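Local coordinates for Oxidored_FMN domain-containing protein ([Pseudomonas] geniculata N1, PDB 6L6J) that probably oxidises 6-hydroxypseudooxynicotine as an amine oxidase, and binds FMN, a [4Fe-4S] cluster and ADP, at residues V536-L541 with C546-V551; L433-A438 with V571-E576; G491-E496 with V551-D556. All blocks are in the same frame, centred on the assembly; numbering follows the deposited sequence.

Interaction 1 of 3, residues V536-L541 with C546-V551; sequences VVADRL and CKVTYV
Val548 meets Ala538 and Leu541, pressing a methyl against each from the strand side. Its CB points toward the helix. With CG1 anti to the backbone N (chi1 -178°), the two branches divide the work. CG1 reaches back along the helix to Ala538, lying 3.8 Å from Ala538 CB and almost as near to Ala538 CA. CG2, beside the backbone N, turns to the later part of the helix, where it packs 3.6 Å from Leu541 CB and also rests against the carbonyl oxygen of Ala538. An alanine in place of Val548 would lose both methyls and would probably open a gap facing Ala538 and Leu541, leaving this side of the helix less firmly seated on the strand.

One polar link closes the other end. Cys546 N donates to Leu541 O at 3.1 Å, a bent bond (138° at the hydrogen) with the donor tilted 21° out of the carbonyl plane. It ties the chain entering the strand to the last turns of the helix, while Cys546 SG faces Leu541 CD2 at 4.3 Å.

All four touching residues are buried. Helix 533-542 and strand 547-552 are the last two elements of a beta-alpha-beta unit, and its first strand, 522-527, runs parallel beside the second; from it Val523 touches Val548, and Val525 touches Leu541.

Interaction 2 of 3, residues L433-A438 with V571-E576; sequences LPRLSA and VNSMNE
Arg435 reaches across to Ser573 from the third position of a type II beta turn, Leu433 to Leu436, in the Rossmann-like part of the chain; Ser573 sits on helix 567-577 of the second alpha/beta domain. The turn is closed by Leu436 N donating to Leu433 O at 3.3 Å, and Arg435 takes the positive phi (70°) that this turn type has at its third residue. The backbones stay well apart, with Arg435 CA 11.1 Å from Ser573 CA, so the arginine side chain covers a little over half of the distance, and the serine arm and the gap between them make up the rest.

The two side chains point at each other. Arg435 CG stands between its backbone N and carbonyl carbon (chi1 66°), and the chain then bends at chi2 and chi3 before the guanidinium arrives near the helix. Ser573 answers with OG anti to its own backbone N (chi1 180°), a short arm held out from the helix. The hydroxyl approaches the guanidinium plane obliquely, and the angle at NH1 is too poor for a hydrogen bond, so this is polar proximity rather than a directed link.

What fixes the guanidinium lies elsewhere: NE donates to the carbonyl oxygen of Arg271, and NH1 forms a salt bridge with Asp539 OD2 of helix 533-542. Asp539 also touches Ser573, so arginine, aspartate and serine gather where the loop and the two helices come together, and the carboxylate probably offsets the arginine's charge. A citrate ion, probably from the crystallisation liquor, is bound about 4 Å from the arginine side chain. Only 56 Å² is buried between the segments, and the touch comes down to the end of the guanidinium: Ser573 OG lies 3.2 Å from Arg435 NH1 and 4.1 Å from Arg435 CZ.

Interaction 3 of 3, residues G491-E496 with V551-D556; sequences GRNHDE and VTTASD
Asn493 and Thr553 approach from opposite directions, amide against hydroxyl: Asn493 ND2 lies 3.3 Å from Thr553 OG1 and 3.9 Å from Thr553 CB. The asparagine comes from a surface loop and the threonine is buried, so the pair sits at the boundary between solvent and interior. With chi1 at 53°, Thr553 OG1 stands between its backbone N and carbonyl carbon, which turns the hydroxyl rather than the methyl CG2 to the amide.

The next shell grips both partners at once. Glu528 spreads its carboxylate between them, OE2 bonded to Thr553 OG1 and OE1 accepting from Asn493 N, while Tyr530 OH bonds to Thr553 OG1 and weakly to Asn493 ND2. On the loop side, Arg492 NE donates to Glu528 O, its guanidinium makes a cation-pi contact with Tyr530, and His494 NE2 is bonded to Tyr526 OH.

Each segment also has its own internal brace. Gly491 N donates to His494 O at 3.2 Å, folding the chain tightly around Arg492 and Asn493. Across from it, Ala554 N donates to Thr552 OG1 at 3.1 Å and 158°, bending the backbone around Thr553. That bend is an ST turn, here leading the chain away from the carboxyl end of a parallel strand in an alpha/beta fold.

In the fold
Interactions 1 and 2 touch, their centres about 10 Å apart. The salt bridge joining them, Asp539 OD2 to Arg435 NH1, is 3.1 Å long, and Val536 CG1 packs 3.5 Å from Leu433 CB, so helix 533-542, part of interaction 1, also packs against residues of interaction 2. Interaction 3 continues along strand 547-552, sharing Val551 with interaction 1, its centre about 17 Å away; the nearest atoms of interactions 2 and 3 are about 7 Å apart. Interaction 2 comes closer to the redox centres: the Arg435 side chain is about 10 Å from that of the FMN-binding Arg298 and about 12 Å from that of the cluster ligand Cys347. Interactions 1 and 3 lie away from the known sites.

Interaction 1 of 3, residues V536-L541 with C546-V551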
ATOM      1  N   VAL A 536     -14.923   1.913  10.849  1.00 23.88           N
ATOM      2  CA  VAL A 536     -14.356   3.010  11.677  1.00 25.69           C
ATOM      3  C   VAL A 536     -15.467   3.573  12.575  1.00 25.63           C
ATOM      4  O   VAL A 536     -15.171   3.858  13.750  1.00 25.57           O
ATOM      5  CB  VAL A 536     -13.647   4.067  10.799  1.00 24.12           C
ATOM      6  CG1 VAL A 536     -13.174   5.269  11.591  1.00 22.95           C
ATOM      7  CG2 VAL A 536     -12.466   3.454  10.065  1.00 24.52           C
ATOM      8  N   VAL A 537     -16.698   3.715  12.076  1.00 26.70           N
ATOM      9  CA  VAL A 537     -17.796   4.314  12.893  1.00 27.62           C
ATOM     10  C   VAL A 537     -18.117   3.302  13.993  1.00 26.50           C
ATOM     11  O   VAL A 537     -18.195   3.710  15.150  1.00 25.95           O
ATOM     12  CB  VAL A 537     -19.036   4.769  12.093  1.00 26.55           C
ATOM     13  CG1 VAL A 537     -18.685   5.771  11.013  1.00 27.71           C
ATOM     14  CG2 VAL A 537     -19.798   3.637  11.491  1.00 28.91           C
ATOM     15  N   ALA A 538     -18.173   2.021  13.646  1.00 27.79           N
ATOM     16  CA  ALA A 538     -18.406   0.903  14.590  1.00 28.45           C
ATOM     17  C   ALA A 538     -17.447   1.051  15.769  1.00 30.63           C
ATOM     18  O   ALA A 538     -17.906   1.120  16.919  1.00 31.15           O
ATOM     19  CB  ALA A 538     -18.216  -0.423  13.886  1.00 28.66           C
ATOM     20  N   ASP A 539     -16.150   1.151  15.465  1.00 34.70           N
ATOM     21  CA  ASP A 539     -15.060   1.290  16.461  1.00 34.03           C
ATOM     22  C   ASP A 539     -15.357   2.506  17.335  1.00 33.83           C
ATOM     23  O   ASP A 539     -15.393   2.353  18.552  1.00 37.72           O
ATOM     24  CB  ASP A 539     -13.697   1.409  15.786  1.00 36.23           C
ATOM     25  CG  ASP A 539     -12.555   0.954  16.673  1.00 40.59           C
ATOM     26  OD1 ASP A 539     -12.501   1.396  17.836  1.00 43.47           O
ATOM     27  OD2 ASP A 539     -11.761   0.122  16.211  1.00 42.10           O
ATOM     28  N   ARG A 540     -15.569   3.660  16.715  1.00 32.13           N
ATOM     29  CA  ARG A 540     -15.901   4.933  17.401  1.00 31.57           C
ATOM     30  C   ARG A 540     -17.054   4.697  18.374  1.00 31.71           C
ATOM     31  O   ARG A 540     -16.976   5.196  19.515  1.00 33.89           O
ATOM     32  CB  ARG A 540     -16.280   5.991  16.364  1.00 34.58           C
ATOM     33  CG  ARG A 540     -16.670   7.336  16.947  1.00 37.52           C
ATOM     34  CD  ARG A 540     -15.447   8.100  17.394  1.00 43.52           C
ATOM     35  NE  ARG A 540     -15.834   9.426  17.859  1.00 48.99           N
ATOM     36  CZ  ARG A 540     -16.066   9.762  19.135  1.00 51.83           C
ATOM     37  NH1 ARG A 540     -15.935   8.864  20.112  1.00 43.54           N
ATOM     38  NH2 ARG A 540     -16.414  11.017  19.409  1.00 50.78           N
ATOM     39  N   LEU A 541     -18.077   3.958  17.933  1.00 30.38           N
ATOM     40  CA  LEU A 541     -19.353   3.777  18.661  1.00 29.42           C
ATOM     41  C   LEU A 541     -19.178   2.787  19.809  1.00 32.64           C
ATOM     42  O   LEU A 541     -19.758   3.021  20.899  1.00 35.93           O
ATOM     43  CB  LEU A 541     -20.414   3.261  17.696  1.00 29.47           C
ATOM     44  CG  LEU A 541     -20.984   4.271  16.706  1.00 27.76           C
ATOM     45  CD1 LEU A 541     -21.734   3.534  15.610  1.00 27.54           C
ATOM     46  CD2 LEU A 541     -21.903   5.271  17.399  1.00 27.99           C
ATOM     47  N   CYS A 546     -21.579   2.241  23.286  1.00 28.86           N
ATOM     48  CA  CYS A 546     -22.683   1.569  22.533  1.00 28.12           C
ATOM     49  C   CYS A 546     -22.320   0.100  22.286  1.00 28.62           C
ATOM     50  O   CYS A 546     -21.145  -0.183  22.049  1.00 30.58           O
ATOM     51  CB  CYS A 546     -22.982   2.206  21.184  1.00 26.50           C
ATOM     52  SG  CYS A 546     -23.203   3.996  21.245  1.00 25.42           S
ATOM     53  N   LYS A 547     -23.306  -0.791  22.365  1.00 31.51           N
ATOM     54  CA  LYS A 547     -23.220  -2.172  21.834  1.00 32.67           C
ATOM     55  C   LYS A 547     -23.445  -2.081  20.319  1.00 30.43           C
ATOM     56  O   LYS A 547     -24.568  -1.736  19.921  1.00 26.47           O
ATOM     57  CB  LYS A 547     -24.230  -3.086  22.533  1.00 34.44           C
ATOM     58  CG  LYS A 547     -24.479  -4.436  21.863  1.00 39.62           C
ATOM     59  CD  LYS A 547     -23.351  -5.441  22.012  1.00 42.80           C
ATOM     60  CE  LYS A 547     -23.368  -6.509  20.931  1.00 47.52           C
ATOM     61  NZ  LYS A 547     -22.428  -7.621  21.221  1.00 48.39           N
ATOM     62  N   VAL A 548     -22.401  -2.362  19.525  1.00 28.74           N
ATOM     63  CA  VAL A 548     -22.433  -2.278  18.035  1.00 28.56           C
ATOM     64  C   VAL A 548     -22.634  -3.671  17.426  1.00 26.44           C
ATOM     65  O   VAL A 548     -21.912  -4.599  17.836  1.00 24.61           O
ATOM     66  CB  VAL A 548     -21.163  -1.603  17.472  1.00 28.78           C
ATOM     67  CG1 VAL A 548     -21.226  -1.476  15.957  1.00 28.91           C
ATOM     68  CG2 VAL A 548     -20.935  -0.238  18.092  1.00 28.25           C
ATOM     69  N   THR A 549     -23.541  -3.771  16.449  1.00 24.65           N
ATOM     70  CA  THR A 549     -23.569  -4.869  15.451  1.00 27.52           C
ATOM     71  C   THR A 549     -23.179  -4.305  14.074  1.00 28.17           C
ATOM     72  O   THR A 549     -23.877  -3.411  13.565  1.00 28.13           O
ATOM     73  CB  THR A 549     -24.937  -5.566  15.408  1.00 27.63           C
ATOM     74  OG1 THR A 549     -25.176  -6.233  16.645  1.00 29.61           O
ATOM     75  CG2 THR A 549     -25.058  -6.609  14.323  1.00 27.35           C
ATOM     76  N   TYR A 550     -22.123  -4.838  13.466  1.00 28.86           N
ATOM     77  CA  TYR A 550     -21.717  -4.495  12.073  1.00 30.03           C
ATOM     78  C   TYR A 550     -22.440  -5.451  11.122  1.00 28.85           C
ATOM     79  O   TYR A 550     -22.272  -6.688  11.289  1.00 29.62           O
ATOM     80  CB  TYR A 550     -20.194  -4.589  11.894  1.00 29.69           C
ATOM     81  CG  TYR A 550     -19.748  -4.545  10.456  1.00 30.94           C
ATOM     82  CD1 TYR A 550     -19.641  -5.700   9.692  1.00 30.38           C
ATOM     83  CD2 TYR A 550     -19.467  -3.338   9.843  1.00 32.51           C
ATOM     84  CE1 TYR A 550     -19.234  -5.652   8.370  1.00 30.27           C
ATOM     85  CE2 TYR A 550     -19.060  -3.277   8.520  1.00 31.77           C
ATOM     86  CZ  TYR A 550     -18.954  -4.434   7.779  1.00 30.69           C
ATOM     87  OH  TYR A 550     -18.580  -4.358   6.472  1.00 33.21           O
ATOM     88  N   VAL A 551     -23.199  -4.898  10.165  1.00 28.26           N
ATOM     89  CA  VAL A 551     -24.101  -5.660   9.244  1.00 27.31           C
ATOM     90  C   VAL A 551     -23.716  -5.303   7.810  1.00 28.91           C
ATOM     91  O   VAL A 551     -23.746  -4.078   7.517  1.00 31.30           O
ATOM     92  CB  VAL A 551     -25.582  -5.318   9.501  1.00 27.57           C
ATOM     93  CG1 VAL A 551     -26.518  -6.072   8.559  1.00 28.24           C
ATOM     94  CG2 VAL A 551     -25.997  -5.545  10.945  1.00 25.72           C
TER

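Interaction 2 of 3, residues L433-A438 with V571-E576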
ATOM      1  N   LEU A 433     -11.273  10.399  13.479  1.00 33.94           N
ATOM      2  CA  LEU A 433     -11.949   9.100  13.753  1.00 34.66           C
ATOM      3  C   LEU A 433     -10.905   8.073  14.184  1.00 35.25           C
ATOM      4  O   LEU A 433      -9.752   8.138  13.764  1.00 37.29           O
ATOM      5  CB  LEU A 433     -12.684   8.609  12.505  1.00 36.41           C
ATOM      6  CG  LEU A 433     -13.907   9.411  12.082  1.00 35.44           C
ATOM      7  CD1 LEU A 433     -14.448   8.867  10.774  1.00 35.13           C
ATOM      8  CD2 LEU A 433     -14.976   9.402  13.161  1.00 34.49           C
ATOM      9  N   PRO A 434     -11.267   7.062  15.003  1.00 35.40           N
ATOM     10  CA  PRO A 434     -10.287   6.102  15.502  1.00 34.69           C
ATOM     11  C   PRO A 434      -9.544   5.378  14.366  1.00 35.59           C
ATOM     12  O   PRO A 434     -10.165   4.897  13.432  1.00 35.72           O
ATOM     13  CB  PRO A 434     -11.119   5.102  16.317  1.00 34.47           C
ATOM     14  CG  PRO A 434     -12.373   5.858  16.667  1.00 33.96           C
ATOM     15  CD  PRO A 434     -12.628   6.748  15.465  1.00 35.13           C
ATOM     16  N   ARG A 435      -8.224   5.388  14.502  1.00 33.16           N
ATOM     17  CA  ARG A 435      -7.143   4.694  13.742  1.00 34.18           C
ATOM     18  C   ARG A 435      -6.987   5.262  12.332  1.00 31.52           C
ATOM     19  O   ARG A 435      -6.190   4.683  11.586  1.00 32.80           O
ATOM     20  CB  ARG A 435      -7.179   3.168  13.902  1.00 33.67           C
ATOM     21  CG  ARG A 435      -8.357   2.402  13.346  1.00 33.21           C
ATOM     22  CD  ARG A 435      -8.780   1.273  14.288  1.00 32.38           C
ATOM     23  NE  ARG A 435      -7.643   0.559  14.826  1.00 36.41           N
ATOM     24  CZ  ARG A 435      -7.653  -0.270  15.867  1.00 38.31           C
ATOM     25  NH1 ARG A 435      -8.777  -0.551  16.488  1.00 38.90           N
ATOM     26  NH2 ARG A 435      -6.532  -0.852  16.264  1.00 37.24           N
ATOM     27  N   LEU A 436      -7.502   6.467  12.083  1.00 30.01           N
ATOM     28  CA  LEU A 436      -7.359   7.167  10.782  1.00 30.26           C
ATOM     29  C   LEU A 436      -6.456   8.386  10.935  1.00 31.71           C
ATOM     30  O   LEU A 436      -6.474   9.241  10.060  1.00 38.55           O
ATOM     31  CB  LEU A 436      -8.742   7.605  10.287  1.00 32.83           C
ATOM     32  CG  LEU A 436      -9.634   6.525   9.683  1.00 30.92           C
ATOM     33  CD1 LEU A 436     -10.687   7.184   8.817  1.00 32.79           C
ATOM     34  CD2 LEU A 436      -8.840   5.501   8.879  1.00 32.65           C
ATOM     35  N   SER A 437      -5.659   8.448  11.990  1.00 33.64           N
ATOM     36  CA  SER A 437      -4.852   9.639  12.362  1.00 31.66           C
ATOM     37  C   SER A 437      -3.788   9.930  11.306  1.00 30.90           C
ATOM     38  O   SER A 437      -3.708  11.106  10.883  1.00 31.18           O
ATOM     39  CB  SER A 437      -4.231   9.474  13.714  1.00 29.69           C
ATOM     40  OG  SER A 437      -3.670  10.695  14.117  1.00 29.77           O
ATOM     41  N   ALA A 438      -2.979   8.926  10.937  1.00 30.83           N
ATOM     42  CA  ALA A 438      -1.882   9.042   9.934  1.00 30.79           C
ATOM     43  C   ALA A 438      -2.380   9.626   8.595  1.00 31.83           C
ATOM     44  O   ALA A 438      -1.576  10.213   7.893  1.00 34.33           O
ATOM     45  CB  ALA A 438      -1.259   7.695   9.699  1.00 31.72           C
ATOM     46  N   VAL A 571     -11.469  -7.439  11.668  1.00 29.02           N
ATOM     47  CA  VAL A 571     -12.208  -8.552  12.328  1.00 29.33           C
ATOM     48  C   VAL A 571     -11.665  -8.720  13.762  1.00 28.84           C
ATOM     49  O   VAL A 571     -12.466  -8.520  14.708  1.00 28.10           O
ATOM     50  CB  VAL A 571     -12.144  -9.858  11.510  1.00 29.41           C
ATOM     51  CG1 VAL A 571     -12.704 -11.041  12.279  1.00 31.30           C
ATOM     52  CG2 VAL A 571     -12.851  -9.726  10.179  1.00 28.64           C
ATOM     53  N   ASN A 572     -10.375  -9.042  13.937  1.00 29.86           N
ATOM     54  CA  ASN A 572      -9.763  -9.230  15.289  1.00 32.11           C
ATOM     55  C   ASN A 572     -10.112  -8.037  16.184  1.00 31.74           C
ATOM     56  O   ASN A 572     -10.480  -8.265  17.329  1.00 34.08           O
ATOM     57  CB  ASN A 572      -8.243  -9.381  15.282  1.00 31.21           C
ATOM     58  CG  ASN A 572      -7.793 -10.703  14.705  1.00 32.70           C
ATOM     59  OD1 ASN A 572      -8.615 -11.564  14.434  1.00 30.67           O
ATOM     60  ND2 ASN A 572      -6.493 -10.846  14.464  1.00 35.69           N
ATOM     61  N   SER A 573     -10.015  -6.821  15.661  1.00 29.40           N
ATOM     62  CA  SER A 573     -10.382  -5.571  16.365  1.00 30.39           C
ATOM     63  C   SER A 573     -11.818  -5.668  16.895  1.00 31.10           C
ATOM     64  O   SER A 573     -12.045  -5.339  18.073  1.00 32.11           O
ATOM     65  CB  SER A 573     -10.216  -4.395  15.438  1.00 33.84           C
ATOM     66  OG  SER A 573     -10.566  -3.193  16.084  1.00 38.88           O
ATOM     67  N   MET A 574     -12.747  -6.118  16.048  1.00 32.38           N
ATOM     68  CA  MET A 574     -14.208  -6.168  16.312  1.00 31.69           C
ATOM     69  C   MET A 574     -14.480  -7.254  17.376  1.00 32.38           C
ATOM     70  O   MET A 574     -15.144  -6.948  18.396  1.00 31.98           O
ATOM     71  CB  MET A 574     -14.984  -6.449  15.009  1.00 33.13           C
ATOM     72  CG  MET A 574     -15.248  -5.210  14.107  1.00 32.48           C
ATOM     73  SD  MET A 574     -16.170  -5.594  12.542  1.00 31.17           S
ATOM     74  CE  MET A 574     -16.440  -3.960  11.869  1.00 29.40           C
ATOM     75  N   ASN A 575     -13.966  -8.471  17.180  1.00 29.57           N
ATOM     76  CA  ASN A 575     -14.020  -9.551  18.201  1.00 30.20           C
ATOM     77  C   ASN A 575     -13.543  -9.032  19.566  1.00 30.91           C
ATOM     78  O   ASN A 575     -14.175  -9.364  20.571  1.00 34.63           O
ATOM     79  CB  ASN A 575     -13.202 -10.768  17.775  1.00 30.03           C
ATOM     80  CG  ASN A 575     -13.843 -11.481  16.607  1.00 30.46           C
ATOM     81  OD1 ASN A 575     -15.012 -11.227  16.303  1.00 32.39           O
ATOM     82  ND2 ASN A 575     -13.081 -12.309  15.913  1.00 29.49           N
ATOM     83  N   GLU A 576     -12.492  -8.221  19.602  1.00 31.34           N
ATOM     84  CA  GLU A 576     -11.853  -7.781  20.867  1.00 33.72           C
ATOM     85  C   GLU A 576     -12.780  -6.772  21.549  1.00 32.95           C
ATOM     86  O   GLU A 576     -12.965  -6.889  22.780  1.00 32.49           O
ATOM     87  CB  GLU A 576     -10.421  -7.287  20.622  1.00 34.98           C
ATOM     88  CG  GLU A 576      -9.434  -8.431  20.318  1.00 37.96           C
ATOM     89  CD  GLU A 576      -8.041  -8.036  19.816  1.00 41.49           C
ATOM     90  OE1 GLU A 576      -7.691  -6.821  19.886  1.00 43.62           O
ATOM     91  OE2 GLU A 576      -7.295  -8.936  19.354  1.00 37.52           O
TER

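Interaction 3 of 3, residues G491-E496 with V551-D556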
ATOM      1  N   GLY A 491     -27.357   3.432  -2.764  1.00 36.21           N
ATOM      2  CA  GLY A 491     -26.009   3.706  -3.288  1.00 35.26           C
ATOM      3  C   GLY A 491     -25.334   2.495  -3.885  1.00 36.10           C
ATOM      4  O   GLY A 491     -24.412   2.715  -4.713  1.00 39.15           O
ATOM      5  N   ARG A 492     -25.699   1.282  -3.454  1.00 36.27           N
ATOM      6  CA  ARG A 492     -25.177   0.014  -4.040  1.00 34.92           C
ATOM      7  C   ARG A 492     -26.342  -0.898  -4.406  1.00 35.61           C
ATOM      8  O   ARG A 492     -26.679  -0.902  -5.580  1.00 43.75           O
ATOM      9  CB  ARG A 492     -24.185  -0.688  -3.111  1.00 34.94           C
ATOM     10  CG  ARG A 492     -23.460  -1.851  -3.776  1.00 36.06           C
ATOM     11  CD  ARG A 492     -22.420  -2.488  -2.874  1.00 35.68           C
ATOM     12  NE  ARG A 492     -21.263  -1.633  -2.692  1.00 36.44           N
ATOM     13  CZ  ARG A 492     -20.237  -1.541  -3.536  1.00 37.48           C
ATOM     14  NH1 ARG A 492     -20.214  -2.258  -4.652  1.00 39.16           N
ATOM     15  NH2 ARG A 492     -19.241  -0.717  -3.268  1.00 34.84           N
ATOM     16  N   ASN A 493     -26.916  -1.626  -3.445  1.00 37.16           N
ATOM     17  CA  ASN A 493     -27.911  -2.707  -3.691  1.00 40.38           C
ATOM     18  C   ASN A 493     -29.343  -2.208  -3.480  1.00 40.49           C
ATOM     19  O   ASN A 493     -30.263  -2.964  -3.777  1.00 36.40           O
ATOM     20  CB  ASN A 493     -27.616  -3.929  -2.826  1.00 42.95           C
ATOM     21  CG  ASN A 493     -26.263  -4.503  -3.181  1.00 46.43           C
ATOM     22  OD1 ASN A 493     -25.970  -4.667  -4.363  1.00 41.11           O
ATOM     23  ND2 ASN A 493     -25.434  -4.770  -2.178  1.00 46.21           N
ATOM     24  N   HIS A 494     -29.507  -0.993  -2.955  1.00 43.65           N
ATOM     25  CA  HIS A 494     -30.809  -0.284  -2.867  1.00 41.41           C
ATOM     26  C   HIS A 494     -30.780   0.879  -3.859  1.00 45.07           C
ATOM     27  O   HIS A 494     -29.884   1.777  -3.700  1.00 40.47           O
ATOM     28  CB  HIS A 494     -31.088   0.234  -1.449  1.00 38.75           C
ATOM     29  CG  HIS A 494     -31.005  -0.792  -0.367  1.00 36.10           C
ATOM     30  ND1 HIS A 494     -32.119  -1.376   0.189  1.00 35.60           N
ATOM     31  CD2 HIS A 494     -29.953  -1.286   0.310  1.00 34.98           C
ATOM     32  CE1 HIS A 494     -31.744  -2.210   1.132  1.00 34.20           C
ATOM     33  NE2 HIS A 494     -30.430  -2.167   1.232  1.00 31.57           N
ATOM     34  N   ASP A 495     -31.709   0.849  -4.823  1.00 42.07           N
ATOM     35  CA  ASP A 495     -32.032   1.978  -5.734  1.00 44.03           C
ATOM     36  C   ASP A 495     -33.100   2.845  -5.055  1.00 42.21           C
ATOM     37  O   ASP A 495     -33.217   4.023  -5.410  1.00 43.16           O
ATOM     38  CB  ASP A 495     -32.459   1.448  -7.112  1.00 46.12           C
ATOM     39  CG  ASP A 495     -33.721   0.587  -7.120  1.00 46.81           C
ATOM     40  OD1 ASP A 495     -34.004  -0.079  -6.115  1.00 48.61           O
ATOM     41  OD2 ASP A 495     -34.415   0.594  -8.128  1.00 50.78           O
ATOM     42  N   GLU A 496     -33.828   2.263  -4.102  1.00 42.85           N
ATOM     43  CA  GLU A 496     -35.021   2.862  -3.451  1.00 46.56           C
ATOM     44  C   GLU A 496     -34.737   3.091  -1.968  1.00 46.58           C
ATOM     45  O   GLU A 496     -34.152   2.230  -1.298  1.00 42.02           O
ATOM     46  CB  GLU A 496     -36.234   1.945  -3.636  1.00 51.75           C
ATOM     47  CG  GLU A 496     -36.871   2.023  -5.019  1.00 57.33           C
ATOM     48  CD  GLU A 496     -37.530   3.360  -5.339  1.00 62.99           C
ATOM     49  OE1 GLU A 496     -38.235   3.925  -4.458  1.00 66.50           O
ATOM     50  OE2 GLU A 496     -37.326   3.852  -6.459  1.00 70.73           O
ATOM     51  N   VAL A 551     -23.199  -4.898  10.165  1.00 28.26           N
ATOM     52  CA  VAL A 551     -24.101  -5.660   9.244  1.00 27.31           C
ATOM     53  C   VAL A 551     -23.716  -5.303   7.810  1.00 28.91           C
ATOM     54  O   VAL A 551     -23.746  -4.078   7.517  1.00 31.30           O
ATOM     55  CB  VAL A 551     -25.582  -5.318   9.501  1.00 27.57           C
ATOM     56  CG1 VAL A 551     -26.518  -6.072   8.559  1.00 28.24           C
ATOM     57  CG2 VAL A 551     -25.997  -5.545  10.945  1.00 25.72           C
ATOM     58  N   THR A 552     -23.363  -6.290   6.965  1.00 25.67           N
ATOM     59  CA  THR A 552     -23.131  -6.047   5.518  1.00 26.32           C
ATOM     60  C   THR A 552     -23.876  -7.064   4.633  1.00 25.45           C
ATOM     61  O   THR A 552     -24.139  -8.198   5.089  1.00 22.48           O
ATOM     62  CB  THR A 552     -21.639  -6.031   5.162  1.00 27.53           C
ATOM     63  OG1 THR A 552     -21.613  -5.678   3.772  1.00 25.67           O
ATOM     64  CG2 THR A 552     -20.935  -7.356   5.409  1.00 27.03           C
ATOM     65  N   THR A 553     -24.143  -6.645   3.388  1.00 24.07           N
ATOM     66  CA  THR A 553     -24.729  -7.460   2.288  1.00 24.54           C
ATOM     67  C   THR A 553     -23.644  -8.311   1.637  1.00 24.06           C
ATOM     68  O   THR A 553     -23.981  -9.328   1.013  1.00 24.43           O
ATOM     69  CB  THR A 553     -25.416  -6.568   1.248  1.00 26.14           C
ATOM     70  OG1 THR A 553     -24.481  -5.570   0.836  1.00 26.44           O
ATOM     71  CG2 THR A 553     -26.682  -5.914   1.776  1.00 27.29           C
ATOM     72  N   ALA A 554     -22.390  -7.903   1.808  1.00 25.77           N
ATOM     73  CA  ALA A 554     -21.177  -8.631   1.370  1.00 26.35           C
ATOM     74  C   ALA A 554     -20.965  -9.894   2.218  1.00 24.91           C
ATOM     75  O   ALA A 554     -21.488  -9.986   3.354  1.00 26.24           O
ATOM     76  CB  ALA A 554     -19.984  -7.703   1.427  1.00 26.60           C
ATOM     77  N   SER A 555     -20.235 -10.853   1.671  1.00 24.58           N
ATOM     78  CA  SER A 555     -19.964 -12.160   2.321  1.00 26.57           C
ATOM     79  C   SER A 555     -18.883 -12.020   3.396  1.00 26.45           C
ATOM     80  O   SER A 555     -18.830 -12.893   4.283  1.00 28.40           O
ATOM     81  CB  SER A 555     -19.576 -13.186   1.308  1.00 26.66           C
ATOM     82  OG  SER A 555     -20.644 -13.385   0.407  1.00 30.05           O
ATOM     83  N   ASP A 556     -18.052 -10.985   3.293  1.00 24.99           N
ATOM     84  CA  ASP A 556     -16.933 -10.706   4.216  1.00 25.11           C
ATOM     85  C   ASP A 556     -17.088  -9.287   4.740  1.00 25.39           C
ATOM     86  O   ASP A 556     -17.587  -8.426   4.011  1.00 23.28           O
ATOM     87  CB  ASP A 556     -15.598 -10.922   3.508  1.00 26.52           C
ATOM     88  CG  ASP A 556     -15.367 -12.365   3.115  1.00 25.60           C
ATOM     89  OD1 ASP A 556     -15.204 -13.195   4.013  1.00 25.93           O
ATOM     90  OD2 ASP A 556     -15.355 -12.635   1.934  1.00 26.41           O
TER